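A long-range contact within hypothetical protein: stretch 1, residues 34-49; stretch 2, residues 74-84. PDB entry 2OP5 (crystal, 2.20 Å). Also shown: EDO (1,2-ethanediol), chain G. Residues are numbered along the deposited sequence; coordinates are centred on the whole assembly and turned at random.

Stretch 1, residues 34-49: VWSEDLYSRLSAAGLI
Stretch 2 74-84: EGYQKCQEIID

Helix 37-46 packs against helix 74-84 at 151° between N-to-C directions, nearly antiparallel, with axes 8.9 Å apart at closest approach. The CA atoms converge along the register: Leu39-Ile83 at 8.1 Å, Leu43-Cys79 at 5.5 Å, Gly47-Gly75 at 4.3 Å. No direct hydrogen bond crosses; apolar packing dominates.

Ser36 (chi1 p) caps the first helix, its OG accepting from Leu39 N at 3.1 Å. At the other end Gly47, phi 127°, closes a Schellman turn, Leu48 N bonding Leu43 O at 2.9 Å. A CB on Gly47 would clash with Gly75 CA and jam against the preceding carbonyl. Gly75, helical, lets its CA lie 3.2 Å from Ala46 O in a CA-H...O contact.

Ile82 (m, t) is the knob, seated among Leu39, Arg42, Leu43 and Ala46: its CD1 lies 3.7 Å from Ala46 CB, its CG2 3.6 Å from Leu43 CD2. Leu43 (m, t) starts sideways, but its rotamer brings CD2 within 3.6 Å of Cys79 CB. Leu39 (t, p) likewise turns CD1 to 3.9 Å from Ile82 CG2. Cys79 (m) points toward stretch 1, SG 3.8 Å from Ala46 CB. One water also bridges the helices, accepting weakly from Arg42 NH1 at 3.2 Å and donating to Ile82 O at 3.0 Å.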

# COMPACT_ATOMS: atom_id res chain seq x y z
N VAL A 34 1.07 -11.07 -16.88
CA VAL A 34 -0.11 -10.25 -16.58
C VAL A 34 0.13 -8.76 -16.76
O VAL A 34 -0.52 -8.11 -17.57
CB VAL A 34 -0.57 -10.48 -15.11
CG1 VAL A 34 -1.82 -9.64 -14.77
CG2 VAL A 34 -0.83 -11.96 -14.86
N TRP A 35 1.07 -8.23 -15.99
CA TRP A 35 1.36 -6.83 -15.97
C TRP A 35 2.40 -6.47 -17.01
O TRP A 35 3.57 -6.23 -16.70
CB TRP A 35 1.78 -6.44 -14.54
CG TRP A 35 0.72 -6.89 -13.52
CD1 TRP A 35 0.84 -7.92 -12.62
CD2 TRP A 35 -0.61 -6.38 -13.37
NE1 TRP A 35 -0.31 -8.06 -11.90
CE2 TRP A 35 -1.23 -7.13 -12.33
CE3 TRP A 35 -1.34 -5.36 -13.98
CZ2 TRP A 35 -2.53 -6.89 -11.90
CZ3 TRP A 35 -2.65 -5.13 -13.54
CH2 TRP A 35 -3.22 -5.89 -12.51
N SER A 36 1.96 -6.48 -18.27
CA SER A 36 2.80 -6.08 -19.39
C SER A 36 2.82 -4.56 -19.45
O SER A 36 1.94 -3.89 -18.93
CB SER A 36 2.23 -6.64 -20.69
OG SER A 36 0.95 -6.11 -20.94
N GLU A 37 3.84 -4.01 -20.12
CA GLU A 37 3.96 -2.57 -20.27
C GLU A 37 2.84 -2.11 -21.20
O GLU A 37 2.39 -0.97 -21.14
CB GLU A 37 5.33 -2.15 -20.86
CG GLU A 37 6.58 -2.83 -20.27
CD GLU A 37 6.81 -2.59 -18.78
OE1 GLU A 37 6.24 -1.65 -18.20
OE2 GLU A 37 7.61 -3.36 -18.20
N ASP A 38 2.40 -3.02 -22.07
CA ASP A 38 1.30 -2.73 -22.96
C ASP A 38 0.03 -2.42 -22.15
O ASP A 38 -0.60 -1.38 -22.34
CB ASP A 38 1.08 -3.91 -23.89
CG ASP A 38 -0.02 -3.67 -24.90
OD1 ASP A 38 -0.28 -2.51 -25.27
OD2 ASP A 38 -0.64 -4.66 -25.32
N LEU A 39 -0.29 -3.32 -21.22
CA LEU A 39 -1.46 -3.17 -20.36
C LEU A 39 -1.29 -1.90 -19.50
O LEU A 39 -2.18 -1.09 -19.42
CB LEU A 39 -1.63 -4.41 -19.46
CG LEU A 39 -2.79 -4.31 -18.47
CD1 LEU A 39 -4.04 -4.11 -19.20
CD2 LEU A 39 -2.92 -5.52 -17.56
N TYR A 40 -0.13 -1.75 -18.87
CA TYR A 40 0.16 -0.55 -18.08
C TYR A 40 0.00 0.74 -18.86
O TYR A 40 -0.47 1.73 -18.32
CB TYR A 40 1.59 -0.57 -17.53
CG TYR A 40 1.82 -1.39 -16.29
CD1 TYR A 40 0.96 -1.30 -15.19
CD2 TYR A 40 2.97 -2.17 -16.17
CE1 TYR A 40 1.18 -2.03 -14.07
CE2 TYR A 40 3.21 -2.88 -15.03
CZ TYR A 40 2.31 -2.81 -13.97
OH TYR A 40 2.55 -3.55 -12.83
N SER A 41 0.40 0.75 -20.12
CA SER A 41 0.25 1.95 -20.94
C SER A 41 -1.21 2.37 -21.02
O SER A 41 -1.52 3.52 -20.84
CB SER A 41 0.80 1.73 -22.35
OG SER A 41 0.87 2.95 -23.05
N ARG A 42 -2.09 1.40 -21.26
CA ARG A 42 -3.52 1.66 -21.38
C ARG A 42 -4.20 1.96 -20.05
O ARG A 42 -5.13 2.77 -20.01
CB ARG A 42 -4.22 0.53 -22.14
CG ARG A 42 -3.84 0.59 -23.62
CD ARG A 42 -4.39 -0.55 -24.49
NE ARG A 42 -3.65 -1.79 -24.27
CZ ARG A 42 -4.07 -2.83 -23.57
NH1 ARG A 42 -5.27 -2.85 -23.01
NH2 ARG A 42 -3.28 -3.88 -23.46
N LEU A 43 -3.77 1.30 -18.98
CA LEU A 43 -4.31 1.54 -17.67
C LEU A 43 -3.83 2.92 -17.19
O LEU A 43 -4.58 3.67 -16.58
CB LEU A 43 -3.87 0.46 -16.68
CG LEU A 43 -4.36 -1.00 -16.82
CD1 LEU A 43 -3.66 -1.86 -15.79
CD2 LEU A 43 -5.87 -1.16 -16.65
N SER A 44 -2.59 3.28 -17.50
CA SER A 44 -2.07 4.59 -17.07
C SER A 44 -2.84 5.73 -17.75
O SER A 44 -3.14 6.73 -17.10
CB SER A 44 -0.56 4.75 -17.29
OG SER A 44 -0.22 5.20 -18.59
N ALA A 45 -3.22 5.54 -19.01
CA ALA A 45 -4.04 6.53 -19.71
C ALA A 45 -5.44 6.59 -19.09
O ALA A 45 -6.09 7.63 -19.13
CB ALA A 45 -4.12 6.20 -21.17
N ALA A 46 -5.89 5.47 -18.52
CA ALA A 46 -7.22 5.41 -17.88
C ALA A 46 -7.25 5.89 -16.42
O ALA A 46 -8.32 5.94 -15.83
CB ALA A 46 -7.80 3.98 -17.97
N GLY A 47 -6.10 6.22 -15.84
CA GLY A 47 -6.07 6.69 -14.47
C GLY A 47 -5.13 5.98 -13.52
O GLY A 47 -5.00 6.40 -12.37
N LEU A 48 -4.50 4.88 -13.95
CA LEU A 48 -3.51 4.24 -13.07
C LEU A 48 -2.29 5.16 -13.06
O LEU A 48 -1.77 5.56 -14.11
CB LEU A 48 -3.13 2.83 -13.54
CG LEU A 48 -2.20 2.07 -12.61
CD1 LEU A 48 -2.89 1.67 -11.31
CD2 LEU A 48 -1.64 0.85 -13.30
N ILE A 49 -1.88 5.55 -11.85
CA ILE A 49 -0.70 6.36 -11.63
C ILE A 49 0.49 5.50 -11.26
O ILE A 49 1.58 5.69 -11.77
CB ILE A 49 -0.92 7.37 -10.47
CG1 ILE A 49 -2.06 8.32 -10.84
CG2 ILE A 49 0.39 8.11 -10.12
CD1 ILE A 49 -2.51 9.26 -9.71
N GLU A 74 -13.03 6.86 -10.56
CA GLU A 74 -13.56 6.63 -11.87
C GLU A 74 -12.46 5.95 -12.68
O GLU A 74 -12.72 5.03 -13.47
CB GLU A 74 -13.98 7.94 -12.51
CG GLU A 74 -14.88 7.77 -13.70
CD GLU A 74 -16.14 6.97 -13.37
OE1 GLU A 74 -16.74 7.16 -12.27
OE2 GLU A 74 -16.53 6.16 -14.23
N GLY A 75 -11.22 6.40 -12.49
CA GLY A 75 -10.07 5.77 -13.13
C GLY A 75 -9.91 4.32 -12.69
O GLY A 75 -9.59 3.45 -13.50
N TYR A 76 -10.12 4.06 -11.41
CA TYR A 76 -10.09 2.68 -10.90
C TYR A 76 -11.06 1.78 -11.66
O TYR A 76 -10.68 0.68 -12.07
CB TYR A 76 -10.40 2.65 -9.40
CG TYR A 76 -10.83 1.29 -8.87
CD1 TYR A 76 -9.90 0.31 -8.62
CD2 TYR A 76 -12.16 1.01 -8.61
CE1 TYR A 76 -10.27 -0.93 -8.15
CE2 TYR A 76 -12.54 -0.24 -8.13
CZ TYR A 76 -11.58 -1.20 -7.90
OH TYR A 76 -11.90 -2.45 -7.42
N GLN A 77 -12.30 2.25 -11.83
CA GLN A 77 -13.34 1.47 -12.51
C GLN A 77 -13.10 1.28 -14.02
O GLN A 77 -13.43 0.23 -14.58
CB GLN A 77 -14.73 2.06 -12.25
CG GLN A 77 -15.35 1.65 -10.90
N LYS A 78 -12.56 2.29 -14.68
CA LYS A 78 -12.22 2.13 -16.09
C LYS A 78 -11.08 1.11 -16.17
O LYS A 78 -11.05 0.31 -17.08
CB LYS A 78 -11.81 3.46 -16.73
CG LYS A 78 -12.96 4.46 -16.83
CD LYS A 78 -12.60 5.76 -17.53
CE LYS A 78 -11.45 6.53 -16.87
NZ LYS A 78 -11.20 7.81 -17.58
N CYS A 79 -10.15 1.14 -15.21
CA CYS A 79 -9.04 0.18 -15.21
C CYS A 79 -9.51 -1.24 -14.95
O CYS A 79 -8.89 -2.16 -15.42
CB CYS A 79 -7.95 0.59 -14.23
SG CYS A 79 -6.96 1.94 -14.85
N GLN A 80 -10.59 -1.40 -14.20
CA GLN A 80 -11.19 -2.71 -13.95
C GLN A 80 -11.84 -3.24 -15.21
O GLN A 80 -11.87 -4.43 -15.46
CB GLN A 80 -12.26 -2.65 -12.83
CG GLN A 80 -11.71 -2.58 -11.41
CD GLN A 80 -10.88 -3.80 -11.04
OE1 GLN A 80 -9.65 -3.75 -10.98
NE2 GLN A 80 -11.55 -4.91 -10.83
N GLU A 81 -12.35 -2.33 -16.02
CA GLU A 81 -12.99 -2.69 -17.26
C GLU A 81 -11.92 -3.17 -18.27
O GLU A 81 -12.11 -4.16 -18.98
CB GLU A 81 -13.71 -1.46 -17.81
CG GLU A 81 -14.83 -1.76 -18.80
CD GLU A 81 -16.01 -2.42 -18.11
OE1 GLU A 81 -15.97 -3.66 -17.91
OE2 GLU A 81 -16.98 -1.68 -17.80
N ILE A 82 -10.81 -2.43 -18.32
CA ILE A 82 -9.67 -2.76 -19.19
C ILE A 82 -9.09 -4.14 -18.85
O ILE A 82 -8.86 -4.96 -19.74
CB ILE A 82 -8.61 -1.64 -19.15
CG1 ILE A 82 -9.18 -0.41 -19.88
CG2 ILE A 82 -7.30 -2.10 -19.77
CD1 ILE A 82 -8.30 0.84 -19.83
N ILE A 83 -8.85 -4.38 -17.56
CA ILE A 83 -8.37 -5.69 -17.07
C ILE A 83 -9.31 -6.86 -17.45
O ILE A 83 -8.84 -7.96 -17.78
CB ILE A 83 -8.16 -5.61 -15.55
CG1 ILE A 83 -6.91 -4.75 -15.27
CG2 ILE A 83 -7.98 -7.00 -14.91
CD1 ILE A 83 -6.87 -4.16 -13.93
N ASP A 84 -10.62 -6.61 -17.43
CA ASP A 84 -11.64 -7.62 -17.77
C ASP A 84 -11.56 -8.01 -19.23
O ASP A 84 -11.72 -9.17 -19.59
CB ASP A 84 -13.05 -7.06 -17.48
CG ASP A 84 -14.14 -8.12 -17.59
OD1 ASP A 84 -14.06 -9.11 -16.83
OD2 ASP A 84 -15.08 -7.96 -18.42
C1 EDO G . 5.37 1.08 -18.53
O1 EDO G . 5.99 2.36 -18.28
C2 EDO G . 4.10 1.13 -19.39
O2 EDO G . 4.29 1.47 -20.77
O HOH W 1 -7.56 -4.96 -22.40